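Local coordinates for protein multiheme cytochrome cf (Carboxydothermus ferrireducens DSM 11255, PDB 6QVM) that probably acts as an extracellular Fe(III) reductase inserted in the S-layer, passing electrons along a series of c-type hemes to insoluble substrates, at residues A[67-70]-A[74-77]; A[35-40]-A[89-94]. One frame throughout, in Å; residues are numbered along the deposited sequence.

Contact 1: residues A[67-70]-A[74-77]; sequences MPLT and QIPL. With HEC (heme c), chain E.
The amide oxygen OE1 of Q74 is gripped by three donors. T70 N gives the short and nearly straight bond, 2.6 Å to Q74 OE1 with an N-H...O angle of 168° and lying in the carbonyl plane. The T70 hydroxyl adds a weak bond, OG1 to Q74 OE1 at 3.3 Å, and S71 N a further weak one. The other end of the same amide reaches back: Q74 NE2 donates to P68 O at 2.9 Å, the carbonyl oxygen lying almost in the amide plane, although the donor stands tilted 27° from the P68 carbonyl plane. With both ends used, a flip of the amide would probably set OE1 against P68 O and NE2 against T70 N, so one side chain bridges the backbone from P68 O to T70 N. Beneath this polar bridge the packing is thin and apolar, with L69 CD2 4.4 Å from I75 CG2.

Both segments line the pocket of a heme c. L69 O lies 3.3 Å from the heme methyl CMA, while T70 O approaches the propionate carbon CBA. I75 has CG1 between its backbone N and carbonyl carbon (chi1 43°), which sends CD1 over a porphyrin face to within 3.6 Å of C4A. L77 CD2 lies over that same face, 3.8 Å from heme C2D. A second heme touches M67, L69 and I75, so L69 and I75 touch both cofactors.

All of this belongs to the loop joining helix 59-63 to helix 79-86. L69 packs on C59 and M60 of the first helix, M67 O accepts a hydrogen bond from H63 ND1 at its end, and L77 pairs by backbone with T364, from a distant part of the chain.

Contact 2: residues A[35-40]-A[89-94]; sequences CSYCHQ and KKLAVD. With HEC (heme c), chain E.
The Y37 ring meets D94 at its edge, where OD2 lies in the ring plane, and L91 CD2 comes in obliquely, 3.9 Å from CE2; K33 adds a cation-pi contact. Ring and carboxylate are nearly coplanar, 24° apart. Y37 is a variable residue of a CXXCH heme-binding motif, C35-S36-Y37-C38-H39. Its CG stands anti to the backbone N (chi1 -174°), which carries the phenol away from the heme-bound residues to the 89-94 loop. There Y37 OH donates to D94 OD2 at 2.6 Å, using the anti lone pair of that oxygen. A water completes the join, giving one hydrogen to Y37 OH and another to A92 O, 2.8 Å from the water. R80 NE adds a long, weak ion pair to D94 OD2, and D94 OD1 takes a hydrogen bond from N96 N. A phenylalanine in place of Y37 would probably leave D94 OD2 without its short hydrogen bond and the water without one of its acceptors, weakening the hold between helix 35-38 and the loop.

The motif itself fixes the cofactor. Two thioether bonds, C35 SG to heme CAB (1.8 Å) and C38 SG to CAC (1.9 Å), fasten one edge of the porphyrin, and H39 NE2 binds the iron at 1.9 Å. The sixth ligand is T24 N, the backbone nitrogen of the first modelled residue, as in cytochrome f. C35 O lies in the plane of the H39 ring, at its edge, and accepts backbone bonds from both C38 N and H39 N. At the far end of the loop, K89 NZ, which also hydrogen-bonds Y27 OH, sits 2.6 Å from the heme propionate oxygen O2D.

How the contacts relate
Contacts 1 and 2 serve one heme c, their centres 15 Å apart. Along the sequence, 67-70 and 74-77 both fall between the two segments of contact 2. The two contacts meet directly through 74-77 and 35-40. I75 O is 3.0 Å from H39 ND1, a probable hydrogen bond that would set the rotation of the iron-binding imidazole, and P76 O approaches Q40 N at 2.6 Å, probably another. Packing follows alongside, with L77 CD2 3.6 Å from C38 O. On the porphyrin, I75 and L77 lie on the same face as H39, while contact 2 supplies the covalent attachment and K89 lies beside a propionate.

Contact 1: residues A[67-70]-A[74-77]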
ATOM      1  N   MET A  67     -24.772 -22.840   8.428  1.00 46.06           N
ATOM      2  CA  MET A  67     -23.410 -22.521   7.996  0.50 43.09           C
ATOM      3  C   MET A  67     -23.487 -21.330   7.056  1.00 36.70           C
ATOM      4  O   MET A  67     -23.370 -21.470   5.832  1.00 42.57           O
ATOM      5  CB  MET A  67     -22.739 -23.714   7.314  0.50 37.82           C
ATOM      6  CG  MET A  67     -21.268 -23.484   6.993  0.50 41.80           C
ATOM      7  SD  MET A  67     -20.658 -24.513   5.650  0.50 54.25           S
ATOM      8  CE  MET A  67     -20.313 -26.037   6.521  0.50 52.59           C
ATOM      9  N   PRO A  68     -23.687 -20.127   7.600  1.00 42.51           N
ATOM     10  CA  PRO A  68     -23.964 -18.958   6.749  1.00 42.37           C
ATOM     11  C   PRO A  68     -22.839 -18.676   5.766  1.00 41.31           C
ATOM     12  O   PRO A  68     -21.655 -18.779   6.095  1.00 30.10           O
ATOM     13  CB  PRO A  68     -24.129 -17.812   7.757  1.00 38.22           C
ATOM     14  CG  PRO A  68     -24.363 -18.485   9.079  1.00 39.08           C
ATOM     15  CD  PRO A  68     -23.621 -19.777   9.027  1.00 35.14           C
ATOM     16  N   LEU A  69     -23.229 -18.346   4.539  1.00 31.13           N
ATOM     17  CA  LEU A  69     -22.286 -17.955   3.498  1.00 38.33           C
ATOM     18  C   LEU A  69     -22.020 -16.462   3.642  1.00 37.60           C
ATOM     19  O   LEU A  69     -22.899 -15.633   3.376  1.00 36.68           O
ATOM     20  CB  LEU A  69     -22.840 -18.295   2.117  1.00 35.68           C
ATOM     21  CG  LEU A  69     -23.233 -19.759   1.905  1.00 36.22           C
ATOM     22  CD1 LEU A  69     -23.939 -19.937   0.568  1.00 36.17           C
ATOM     23  CD2 LEU A  69     -22.015 -20.661   2.002  1.00 29.61           C
ATOM     24  N   THR A  70     -20.806 -16.120   4.068  1.00 27.57           N
ATOM     25  CA  THR A  70     -20.449 -14.740   4.346  1.00 37.61           C
ATOM     26  C   THR A  70     -19.260 -14.239   3.547  1.00 33.40           C
ATOM     27  O   THR A  70     -18.989 -13.034   3.575  1.00 36.75           O
ATOM     28  CB  THR A  70     -20.124 -14.555   5.836  1.00 36.24           C
ATOM     29  OG1 THR A  70     -18.963 -15.330   6.159  1.00 37.48           O
ATOM     30  CG2 THR A  70     -21.289 -14.994   6.708  1.00 36.72           C
ATOM     31  N   GLN A  74     -15.401 -19.058   1.486  1.00 29.44           N
ATOM     32  CA  GLN A  74     -16.282 -20.219   1.406  1.00 28.98           C
ATOM     33  C   GLN A  74     -16.658 -20.509  -0.041  1.00 27.05           C
ATOM     34  O   GLN A  74     -16.619 -21.661  -0.486  1.00 28.64           O
ATOM     35  CB  GLN A  74     -17.546 -19.990   2.240  1.00 30.56           C
ATOM     36  CG  GLN A  74     -17.302 -19.581   3.686  1.00 19.36           C
ATOM     37  CD  GLN A  74     -18.566 -19.052   4.339  1.00 33.79           C
ATOM     38  OE1 GLN A  74     -18.987 -17.920   4.091  1.00 35.60           O
ATOM     39  NE2 GLN A  74     -19.199 -19.882   5.155  1.00 40.24           N
ATOM     40  N   ILE A  75     -17.050 -19.475  -0.778  1.00 27.69           N
ATOM     41  CA  ILE A  75     -17.509 -19.626  -2.154  1.00 27.41           C
ATOM     42  C   ILE A  75     -16.617 -18.803  -3.080  1.00 30.55           C
ATOM     43  O   ILE A  75     -16.989 -17.690  -3.481  1.00 28.06           O
ATOM     44  CB  ILE A  75     -18.990 -19.232  -2.288  1.00 25.78           C
ATOM     45  CG1 ILE A  75     -19.290 -17.955  -1.495  1.00 23.09           C
ATOM     46  CG2 ILE A  75     -19.869 -20.365  -1.801  1.00 29.57           C
ATOM     47  CD1 ILE A  75     -20.640 -17.351  -1.822  1.00 26.66           C
ATOM     48  N   PRO A  76     -15.437 -19.303  -3.445  1.00 33.94           N
ATOM     49  CA  PRO A  76     -14.558 -18.538  -4.336  1.00 31.23           C
ATOM     50  C   PRO A  76     -15.177 -18.377  -5.717  1.00 32.15           C
ATOM     51  O   PRO A  76     -16.065 -19.129  -6.129  1.00 40.43           O
ATOM     52  CB  PRO A  76     -13.274 -19.380  -4.393  1.00 31.23           C
ATOM     53  CG  PRO A  76     -13.396 -20.368  -3.248  1.00 25.26           C
ATOM     54  CD  PRO A  76     -14.868 -20.618  -3.112  1.00 29.42           C
ATOM     55  N   LEU A  77     -14.678 -17.384  -6.447  1.00 27.66           N
ATOM     56  CA  LEU A  77     -15.269 -17.032  -7.728  1.00 26.98           C
ATOM     57  C   LEU A  77     -14.875 -18.028  -8.809  1.00 26.32           C
ATOM     58  O   LEU A  77     -13.757 -18.549  -8.825  1.00 25.04           O
ATOM     59  CB  LEU A  77     -14.844 -15.624  -8.140  1.00 30.54           C
ATOM     60  CG  LEU A  77     -15.208 -14.494  -7.179  1.00 28.96           C
ATOM     61  CD1 LEU A  77     -14.575 -13.187  -7.630  1.00 19.71           C
ATOM     62  CD2 LEU A  77     -16.715 -14.346  -7.072  1.00 28.64           C
TER
HETATM   63 FE   HEC E 701     -21.988 -13.478  -5.048  1.00 29.93          FE
HETATM   64  CHA HEC E 701     -19.578 -11.892  -3.168  1.00 28.19           C
HETATM   65  CHB HEC E 701     -23.286 -14.865  -2.197  1.00 28.76           C
HETATM   66  CHC HEC E 701     -24.535 -14.874  -6.905  1.00 31.73           C
HETATM   67  CHD HEC E 701     -20.494 -12.368  -7.977  1.00 26.17           C
HETATM   68  NA  HEC E 701     -21.529 -13.384  -3.065  1.00 26.83           N
HETATM   69  C1A HEC E 701     -20.467 -12.703  -2.502  1.00 34.27           C
HETATM   70  C2A HEC E 701     -20.450 -12.974  -1.080  1.00 29.87           C
HETATM   71  C3A HEC E 701     -21.468 -13.810  -0.816  1.00 25.98           C
HETATM   72  C4A HEC E 701     -22.164 -14.080  -2.057  1.00 32.27           C
HETATM   73  CMA HEC E 701     -21.858 -14.386   0.561  1.00 34.33           C
HETATM   74  CAA HEC E 701     -19.404 -12.408  -0.088  1.00 34.02           C
HETATM   75  CBA HEC E 701     -20.067 -11.462   0.910  1.00 40.80           C
HETATM   76  CGA HEC E 701     -20.309 -10.119   0.277  1.00 53.87           C
HETATM   77  O1A HEC E 701     -21.339  -9.480   0.620  1.00 62.85           O
HETATM   78  O2A HEC E 701     -19.477  -9.685  -0.561  1.00 54.49           O
HETATM   79  NB  HEC E 701     -23.599 -14.655  -4.637  1.00 31.15           N
HETATM   80  C1B HEC E 701     -23.974 -15.078  -3.375  1.00 29.28           C
HETATM   81  C2B HEC E 701     -25.222 -15.797  -3.499  1.00 39.16           C
HETATM   82  C3B HEC E 701     -25.568 -15.814  -4.802  1.00 37.64           C
HETATM   83  C4B HEC E 701     -24.557 -15.080  -5.541  1.00 31.85           C
HETATM   84  CMB HEC E 701     -25.959 -16.452  -2.308  1.00 33.57           C
HETATM   85  CAB HEC E 701     -26.821 -16.471  -5.432  1.00 38.17           C
HETATM   86  CBB HEC E 701     -28.129 -15.836  -4.907  1.00 23.25           C
HETATM   87  NC  HEC E 701     -22.407 -13.625  -7.051  1.00 25.59           N
HETATM   88  C1C HEC E 701     -23.536 -14.215  -7.598  1.00 29.50           C
HETATM   89  C2C HEC E 701     -23.497 -14.031  -9.039  1.00 25.03           C
HETATM   90  C3C HEC E 701     -22.405 -13.291  -9.338  1.00 24.73           C
HETATM   91  C4C HEC E 701     -21.690 -13.050  -8.091  1.00 30.69           C
HETATM   92  CMC HEC E 701     -24.615 -14.495 -10.004  1.00 26.18           C
HETATM   93  CAC HEC E 701     -21.898 -12.826 -10.735  1.00 28.99           C
HETATM   94  CBC HEC E 701     -22.921 -11.962 -11.510  1.00 27.00           C
HETATM   95  ND  HEC E 701     -20.301 -12.317  -5.503  1.00 31.98           N
HETATM   96  C1D HEC E 701     -19.890 -11.988  -6.795  1.00 24.11           C
HETATM   97  C2D HEC E 701     -18.709 -11.163  -6.706  1.00 33.47           C
HETATM   98  C3D HEC E 701     -18.428 -11.021  -5.205  1.00 29.51           C
HETATM   99  C4D HEC E 701     -19.466 -11.764  -4.537  1.00 27.25           C
HETATM  100  CMD HEC E 701     -17.906 -10.552  -7.873  1.00 31.99           C
HETATM  101  CAD HEC E 701     -17.294 -10.231  -4.528  1.00 28.77           C
HETATM  102  CBD HEC E 701     -17.795  -8.799  -4.359  1.00 30.77           C
HETATM  103  CGD HEC E 701     -16.779  -7.958  -3.628  1.00 37.64           C
HETATM  104  O1D HEC E 701     -16.220  -8.436  -2.604  1.00 38.61           O
HETATM  105  O2D HEC E 701     -16.545  -6.802  -4.070  1.00 34.13           O

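Contact 2: residues A[35-40]-A[89-94]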
ATOM      1  N   CYS A  35     -26.188 -18.558  -8.370  1.00 34.39           N
ATOM      2  CA  CYS A  35     -24.993 -18.385  -7.556  1.00 32.28           C
ATOM      3  C   CYS A  35     -23.827 -19.147  -8.166  1.00 35.93           C
ATOM      4  O   CYS A  35     -22.712 -18.627  -8.269  1.00 37.23           O
ATOM      5  CB  CYS A  35     -25.250 -18.872  -6.129  1.00 31.06           C
ATOM      6  SG  CYS A  35     -26.779 -18.284  -5.379  1.00 40.99           S
ATOM      7  N   SER A  36     -24.081 -20.386  -8.595  1.00 31.44           N
ATOM      8  CA  SER A  36     -23.035 -21.248  -9.130  1.00 35.71           C
ATOM      9  C   SER A  36     -22.432 -20.716 -10.425  1.00 39.51           C
ATOM     10  O   SER A  36     -21.406 -21.242 -10.870  1.00 32.98           O
ATOM     11  CB  SER A  36     -23.596 -22.653  -9.359  1.00 31.72           C
ATOM     12  OG  SER A  36     -24.485 -22.666 -10.463  1.00 42.23           O
ATOM     13  N   TYR A  37     -23.049 -19.706 -11.040  1.00 35.15           N
ATOM     14  CA  TYR A  37     -22.487 -19.107 -12.248  1.00 37.07           C
ATOM     15  C   TYR A  37     -21.213 -18.330 -11.930  1.00 35.16           C
ATOM     16  O   TYR A  37     -20.232 -18.399 -12.680  1.00 33.33           O
ATOM     17  CB  TYR A  37     -23.537 -18.209 -12.909  1.00 36.77           C
ATOM     18  CG  TYR A  37     -23.145 -17.637 -14.258  1.00 34.13           C
ATOM     19  CD1 TYR A  37     -23.181 -18.420 -15.404  1.00 35.15           C
ATOM     20  CD2 TYR A  37     -22.753 -16.309 -14.386  1.00 37.04           C
ATOM     21  CE1 TYR A  37     -22.827 -17.902 -16.640  1.00 39.62           C
ATOM     22  CE2 TYR A  37     -22.394 -15.782 -15.620  1.00 34.01           C
ATOM     23  CZ  TYR A  37     -22.441 -16.582 -16.745  1.00 39.86           C
ATOM     24  OH  TYR A  37     -22.089 -16.069 -17.976  1.00 42.24           O
ATOM     25  N   CYS A  38     -21.201 -17.608 -10.807  1.00 27.35           N
ATOM     26  CA  CYS A  38     -20.052 -16.814 -10.397  1.00 31.95           C
ATOM     27  C   CYS A  38     -19.302 -17.387  -9.205  1.00 33.70           C
ATOM     28  O   CYS A  38     -18.141 -17.023  -8.999  1.00 39.45           O
ATOM     29  CB  CYS A  38     -20.485 -15.385 -10.053  1.00 27.19           C
ATOM     30  SG  CYS A  38     -21.302 -14.498 -11.402  1.00 35.42           S
ATOM     31  N   HIS A  39     -19.926 -18.258  -8.417  1.00 28.70           N
ATOM     32  CA  HIS A  39     -19.307 -18.818  -7.224  1.00 26.54           C
ATOM     33  C   HIS A  39     -19.093 -20.313  -7.392  1.00 30.00           C
ATOM     34  O   HIS A  39     -19.915 -21.006  -8.001  1.00 31.28           O
ATOM     35  CB  HIS A  39     -20.165 -18.570  -5.977  1.00 21.06           C
ATOM     36  CG  HIS A  39     -20.310 -17.126  -5.620  1.00 25.66           C
ATOM     37  ND1 HIS A  39     -19.385 -16.451  -4.852  1.00 24.89           N
ATOM     38  CD2 HIS A  39     -21.273 -16.227  -5.928  1.00 24.46           C
ATOM     39  CE1 HIS A  39     -19.774 -15.196  -4.703  1.00 30.83           C
ATOM     40  NE2 HIS A  39     -20.917 -15.035  -5.345  1.00 28.69           N
ATOM     41  N   GLN A  40     -17.986 -20.807  -6.845  1.00 32.17           N
ATOM     42  CA  GLN A  40     -17.746 -22.239  -6.796  1.00 28.71           C
ATOM     43  C   GLN A  40     -18.581 -22.877  -5.695  1.00 30.78           C
ATOM     44  O   GLN A  40     -18.810 -22.288  -4.635  1.00 33.89           O
ATOM     45  CB  GLN A  40     -16.265 -22.540  -6.568  1.00 28.03           C
ATOM     46  CG  GLN A  40     -15.371 -22.128  -7.728  1.00 34.60           C
ATOM     47  CD  GLN A  40     -13.900 -22.350  -7.438  1.00 36.57           C
ATOM     48  OE1 GLN A  40     -13.496 -23.440  -7.043  1.00 47.00           O
ATOM     49  NE2 GLN A  40     -13.094 -21.310  -7.615  1.00 36.74           N
ATOM     50  N   LYS A  89     -18.199  -5.198 -12.518  1.00 46.67           N
ATOM     51  CA  LYS A  89     -19.412  -5.901 -12.098  1.00 41.90           C
ATOM     52  C   LYS A  89     -20.490  -5.828 -13.180  1.00 41.72           C
ATOM     53  O   LYS A  89     -21.650  -5.493 -12.931  1.00 39.94           O
ATOM     54  CB  LYS A  89     -19.906  -5.377 -10.751  1.00 33.95           C
ATOM     55  CG  LYS A  89     -18.761  -5.229  -9.755  1.00 41.58           C
ATOM     56  CD  LYS A  89     -19.117  -5.688  -8.361  1.00 46.69           C
ATOM     57  CE  LYS A  89     -18.164  -5.085  -7.340  1.00 41.90           C
ATOM     58  NZ  LYS A  89     -17.886  -5.995  -6.198  1.00 43.54           N
ATOM     59  N   LYS A  90     -20.077  -6.141 -14.407  1.00 32.63           N
ATOM     60  CA  LYS A  90     -20.981  -6.392 -15.517  1.00 37.54           C
ATOM     61  C   LYS A  90     -20.592  -7.718 -16.152  1.00 40.58           C
ATOM     62  O   LYS A  90     -19.416  -8.085 -16.183  1.00 42.48           O
ATOM     63  CB  LYS A  90     -20.933  -5.266 -16.561  1.00 43.90           C
ATOM     64  CG  LYS A  90     -21.257  -3.884 -16.006  1.00 55.56           C
ATOM     65  CD  LYS A  90     -21.119  -2.815 -17.078  1.00 78.56           C
ATOM     66  CE  LYS A  90     -20.023  -1.821 -16.743  1.00 83.46           C
ATOM     67  NZ  LYS A  90     -18.743  -2.132 -17.433  1.00 71.74           N
ATOM     68  N   LEU A  91     -21.587  -8.444 -16.653  1.00 35.12           N
ATOM     69  CA  LEU A  91     -21.337  -9.776 -17.188  1.00 28.66           C
ATOM     70  C   LEU A  91     -20.454  -9.710 -18.429  1.00 35.21           C
ATOM     71  O   LEU A  91     -20.665  -8.876 -19.313  1.00 41.96           O
ATOM     72  CB  LEU A  91     -22.660 -10.459 -17.523  1.00 36.60           C
ATOM     73  CG  LEU A  91     -23.554 -10.917 -16.371  1.00 48.40           C
ATOM     74  CD1 LEU A  91     -24.862 -11.479 -16.917  1.00 39.73           C
ATOM     75  CD2 LEU A  91     -22.837 -11.957 -15.517  1.00 32.75           C
ATOM     76  N   ALA A  92     -19.459 -10.589 -18.490  1.00 34.66           N
ATOM     77  CA  ALA A  92     -18.708 -10.760 -19.720  1.00 36.44           C
ATOM     78  C   ALA A  92     -19.588 -11.420 -20.777  1.00 37.46           C
ATOM     79  O   ALA A  92     -20.654 -11.971 -20.482  1.00 51.16           O
ATOM     80  CB  ALA A  92     -17.459 -11.602 -19.472  1.00 32.85           C
ATOM     81  N   VAL A  93     -19.132 -11.358 -22.025  1.00 41.85           N
ATOM     82  CA  VAL A  93     -19.844 -12.034 -23.100  1.00 43.78           C
ATOM     83  C   VAL A  93     -19.742 -13.540 -22.901  1.00 40.54           C
ATOM     84  O   VAL A  93     -18.659 -14.080 -22.645  1.00 42.93           O
ATOM     85  CB  VAL A  93     -19.291 -11.606 -24.466  1.00 48.27           C
ATOM     86  CG1 VAL A  93     -19.746 -12.561 -25.563  1.00 46.59           C
ATOM     87  CG2 VAL A  93     -19.737 -10.188 -24.790  1.00 49.34           C
ATOM     88  N   ASP A  94     -20.876 -14.225 -23.020  1.00 45.97           N
ATOM     89  CA  ASP A  94     -20.957 -15.666 -22.804  1.00 47.80           C
ATOM     90  C   ASP A  94     -21.652 -16.291 -24.005  1.00 51.65           C
ATOM     91  O   ASP A  94     -22.845 -16.060 -24.225  1.00 45.72           O
ATOM     92  CB  ASP A  94     -21.707 -15.979 -21.506  1.00 44.91           C
ATOM     93  CG  ASP A  94     -21.602 -17.443 -21.095  1.00 41.38           C
ATOM     94  OD1 ASP A  94     -21.254 -18.293 -21.946  1.00 42.29           O
ATOM     95  OD2 ASP A  94     -21.877 -17.740 -19.908  1.00 41.80           O
TER
HETATM   96 FE   HEC E 701     -21.988 -13.478  -5.048  1.00 29.93          FE
HETATM   97  CHA HEC E 701     -19.578 -11.892  -3.168  1.00 28.19           C
HETATM   98  CHB HEC E 701     -23.286 -14.865  -2.197  1.00 28.76           C
HETATM   99  CHC HEC E 701     -24.535 -14.874  -6.905  1.00 31.73           C
HETATM  100  CHD HEC E 701     -20.494 -12.368  -7.977  1.00 26.17           C
HETATM  101  NA  HEC E 701     -21.529 -13.384  -3.065  1.00 26.83           N
HETATM  102  C1A HEC E 701     -20.467 -12.703  -2.502  1.00 34.27           C
HETATM  103  C2A HEC E 701     -20.450 -12.974  -1.080  1.00 29.87           C
HETATM  104  C3A HEC E 701     -21.468 -13.810  -0.816  1.00 25.98           C
HETATM  105  C4A HEC E 701     -22.164 -14.080  -2.057  1.00 32.27           C
HETATM  106  CMA HEC E 701     -21.858 -14.386   0.561  1.00 34.33           C
HETATM  107  CAA HEC E 701     -19.404 -12.408  -0.088  1.00 34.02           C
HETATM  108  CBA HEC E 701     -20.067 -11.462   0.910  1.00 40.80           C
HETATM  109  CGA HEC E 701     -20.309 -10.119   0.277  1.00 53.87           C
HETATM  110  O1A HEC E 701     -21.339  -9.480   0.620  1.00 62.85           O
HETATM  111  O2A HEC E 701     -19.477  -9.685  -0.561  1.00 54.49           O
HETATM  112  NB  HEC E 701     -23.599 -14.655  -4.637  1.00 31.15           N
HETATM  113  C1B HEC E 701     -23.974 -15.078  -3.375  1.00 29.28           C
HETATM  114  C2B HEC E 701     -25.222 -15.797  -3.499  1.00 39.16           C
HETATM  115  C3B HEC E 701     -25.568 -15.814  -4.802  1.00 37.64           C
HETATM  116  C4B HEC E 701     -24.557 -15.080  -5.541  1.00 31.85           C
HETATM  117  CMB HEC E 701     -25.959 -16.452  -2.308  1.00 33.57           C
HETATM  118  CAB HEC E 701     -26.821 -16.471  -5.432  1.00 38.17           C
HETATM  119  CBB HEC E 701     -28.129 -15.836  -4.907  1.00 23.25           C
HETATM  120  NC  HEC E 701     -22.407 -13.625  -7.051  1.00 25.59           N
HETATM  121  C1C HEC E 701     -23.536 -14.215  -7.598  1.00 29.50           C
HETATM  122  C2C HEC E 701     -23.497 -14.031  -9.039  1.00 25.03           C
HETATM  123  C3C HEC E 701     -22.405 -13.291  -9.338  1.00 24.73           C
HETATM  124  C4C HEC E 701     -21.690 -13.050  -8.091  1.00 30.69           C
HETATM  125  CMC HEC E 701     -24.615 -14.495 -10.004  1.00 26.18           C
HETATM  126  CAC HEC E 701     -21.898 -12.826 -10.735  1.00 28.99           C
HETATM  127  CBC HEC E 701     -22.921 -11.962 -11.510  1.00 27.00           C
HETATM  128  ND  HEC E 701     -20.301 -12.317  -5.503  1.00 31.98           N
HETATM  129  C1D HEC E 701     -19.890 -11.988  -6.795  1.00 24.11           C
HETATM  130  C2D HEC E 701     -18.709 -11.163  -6.706  1.00 33.47           C
HETATM  131  C3D HEC E 701     -18.428 -11.021  -5.205  1.00 29.51           C
HETATM  132  C4D HEC E 701     -19.466 -11.764  -4.537  1.00 27.25           C
HETATM  133  CMD HEC E 701     -17.906 -10.552  -7.873  1.00 31.99           C
HETATM  134  CAD HEC E 701     -17.294 -10.231  -4.528  1.00 28.77           C
HETATM  135  CBD HEC E 701     -17.795  -8.799  -4.359  1.00 30.77           C
HETATM  136  CGD HEC E 701     -16.779  -7.958  -3.628  1.00 37.64           C
HETATM  137  O1D HEC E 701     -16.220  -8.436  -2.604  1.00 38.61           O
HETATM  138  O2D HEC E 701     -16.545  -6.802  -4.070  1.00 34.13           O
HETATM  139  O   HOH W   1     -20.018 -13.918 -18.587  1.00 38.03           O